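Local atomic coordinates of tryptophan synthase alpha chain (PDB entry 3THA), a protein that probably cleaves indoleglycerol phosphate to indole and glyceraldehyde 3-phosphate, the aldol step carried out by the alpha subunit of tryptophan synthase. Residues D43-V49 with K89-V95. Numbering follows the deposited sequence.
Sequences DILELGV and KALVFMV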
# COMPACT_ATOMS: atom_id res chain seq x y z
N ASP B 43 -4.30 -8.74 22.17
CA ASP B 43 -3.30 -9.71 22.58
C ASP B 43 -1.98 -9.46 21.84
O ASP B 43 -0.90 -9.64 22.41
CB ASP B 43 -3.78 -11.12 22.29
CG ASP B 43 -5.05 -11.48 23.04
OD1 ASP B 43 -5.15 -11.14 24.24
OD2 ASP B 43 -5.93 -12.12 22.43
N ILE B 44 -2.08 -9.06 20.57
CA ILE B 44 -0.92 -8.82 19.74
C ILE B 44 -1.15 -7.53 19.00
O ILE B 44 -2.14 -7.41 18.30
CB ILE B 44 -0.77 -9.94 18.71
CG1 ILE B 44 -0.74 -11.26 19.43
CG2 ILE B 44 0.48 -9.73 17.79
CD1 ILE B 44 -1.12 -12.40 18.58
N LEU B 45 -0.23 -6.58 19.12
CA LEU B 45 -0.32 -5.35 18.37
C LEU B 45 0.65 -5.29 17.23
O LEU B 45 1.87 -5.56 17.41
CB LEU B 45 -0.06 -4.17 19.29
CG LEU B 45 -0.30 -2.81 18.65
CD1 LEU B 45 -1.79 -2.64 18.40
CD2 LEU B 45 0.27 -1.68 19.57
N GLU B 46 0.14 -4.90 16.05
CA GLU B 46 1.02 -4.62 14.92
C GLU B 46 1.32 -3.12 14.82
O GLU B 46 0.43 -2.29 14.89
CB GLU B 46 0.40 -5.12 13.61
CG GLU B 46 -0.05 -6.59 13.66
CD GLU B 46 -0.81 -7.04 12.40
OE1 GLU B 46 -1.23 -6.17 11.63
OE2 GLU B 46 -1.02 -8.26 12.21
N LEU B 47 2.59 -2.78 14.65
CA LEU B 47 2.99 -1.41 14.74
C LEU B 47 3.42 -0.96 13.35
O LEU B 47 4.51 -1.32 12.89
CB LEU B 47 4.15 -1.25 15.72
CG LEU B 47 4.07 -1.76 17.17
CD1 LEU B 47 5.40 -1.50 17.87
CD2 LEU B 47 2.97 -1.06 17.88
N GLY B 48 2.55 -0.20 12.68
CA GLY B 48 2.89 0.37 11.41
C GLY B 48 3.81 1.54 11.63
O GLY B 48 3.50 2.43 12.44
N VAL B 49 4.95 1.58 10.95
CA VAL B 49 5.67 2.83 10.98
C VAL B 49 5.39 3.56 9.67
O VAL B 49 4.52 3.09 8.88
CB VAL B 49 7.15 2.69 11.31
CG1 VAL B 49 7.76 4.07 11.60
CG2 VAL B 49 7.35 1.78 12.55
N LYS B 89 2.04 -7.57 26.21
CA LYS B 89 1.50 -8.04 24.94
C LYS B 89 2.57 -8.14 23.85
O LYS B 89 3.64 -7.54 23.96
CB LYS B 89 0.37 -7.13 24.49
CG LYS B 89 -0.69 -6.91 25.57
CD LYS B 89 -1.55 -8.11 25.69
CE LYS B 89 -2.45 -7.99 26.90
NZ LYS B 89 -3.27 -6.77 26.79
N ALA B 90 2.28 -8.91 22.81
CA ALA B 90 3.22 -9.08 21.70
C ALA B 90 3.24 -7.87 20.79
O ALA B 90 2.18 -7.40 20.33
CB ALA B 90 2.89 -10.34 20.90
N LEU B 91 4.46 -7.41 20.49
CA LEU B 91 4.69 -6.32 19.56
C LEU B 91 5.29 -6.83 18.22
O LEU B 91 6.29 -7.54 18.20
CB LEU B 91 5.59 -5.28 20.21
CG LEU B 91 5.03 -4.68 21.51
CD1 LEU B 91 6.00 -3.71 22.15
CD2 LEU B 91 3.64 -4.00 21.27
N VAL B 92 4.62 -6.47 17.13
CA VAL B 92 4.98 -6.92 15.80
C VAL B 92 5.09 -5.69 14.87
O VAL B 92 4.15 -4.91 14.74
CB VAL B 92 3.90 -7.91 15.25
CG1 VAL B 92 4.09 -8.15 13.75
CG2 VAL B 92 4.00 -9.23 15.97
N PHE B 93 6.26 -5.51 14.24
CA PHE B 93 6.38 -4.50 13.21
C PHE B 93 5.64 -4.90 11.96
O PHE B 93 5.66 -6.05 11.54
CB PHE B 93 7.82 -4.23 12.86
CG PHE B 93 8.48 -3.22 13.73
CD1 PHE B 93 7.80 -2.08 14.12
CD2 PHE B 93 9.78 -3.40 14.14
CE1 PHE B 93 8.40 -1.13 14.93
CE2 PHE B 93 10.41 -2.46 14.97
CZ PHE B 93 9.72 -1.33 15.36
N MSE B 94 4.96 -3.94 11.36
CA MSE B 94 4.51 -4.07 10.01
C MSE B 94 5.03 -2.81 9.34
O MSE B 94 4.57 -1.74 9.61
CB MSE B 94 3.00 -4.19 9.96
CG MSE B 94 2.37 -4.12 8.61
SE MSE B 94 0.70 -5.12 8.79
CE MSE B 94 -0.13 -4.68 7.15
N VAL B 95 6.07 -2.96 8.52
CA VAL B 95 6.69 -1.87 7.79
C VAL B 95 6.96 -2.33 6.37
O VAL B 95 7.09 -3.50 6.10
CB VAL B 95 8.07 -1.47 8.43
CG1 VAL B 95 7.89 -0.83 9.78
CG2 VAL B 95 8.98 -2.67 8.56
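Leu-45 and Val-92 are joined through their backbones midway along the parallel ladder between strands 44-48 and 90-94, neighbours in the eight-stranded TIM barrel. The N-H of Leu-45 meets Ala-90 O at 2.8 Å and Leu-45 O accepts the N-H of Val-92; Leu-47 N to Val-92 O, at 2.6 Å, continues the zigzag. At its end the bond from Met-94 N to Leu-47 O is straight at hydrogen but comes from above the carbonyl plane. In the barrel interior, Ile-44 CG2 rests against both Ala-90 CB and Val-92 CG2, each 4.0 Å away. Further along this face stands Glu-46, predicted to be a catalytic proton acceptor. Its CB lies 3.9 Å from Val-92 O; CG, anti to the carbonyl carbon (chi1 -52°), passes Val-92 CG1 more loosely; the extended chain then brings the carboxylate beside Met-94, a selenomethionine, where OE1 approaches SE to 3.6 Å as the two chains cross at a slant. Val-17 and Tyr-19 of strand 15-21 and Ile-121 of strand 117-121 also touch the Glu-46 side chain. On the outer face, Leu-47 CB packs on Phe-93 CD1, and Leu-47 O lies at the ring edge, in its plane. Val-49 CG2 reaches Phe-93 CE1 obliquely; the Val-49 and Val-95 side chains lie side by side, CG2 of Val-49 3.8 Å from CG1 of Val-95. Helix 75-83 packs over this side through Phe-79 and Leu-82. At the strand starts Lys-89 lays CB and CD against Asp-43 O, while its NZ bonds to the carbonyls of Leu-37 and Ile-42. Apolar contacts thus line both faces, and the inner one also carries the carboxylate of Glu-46, a place consistent with its predicted role as proton acceptor.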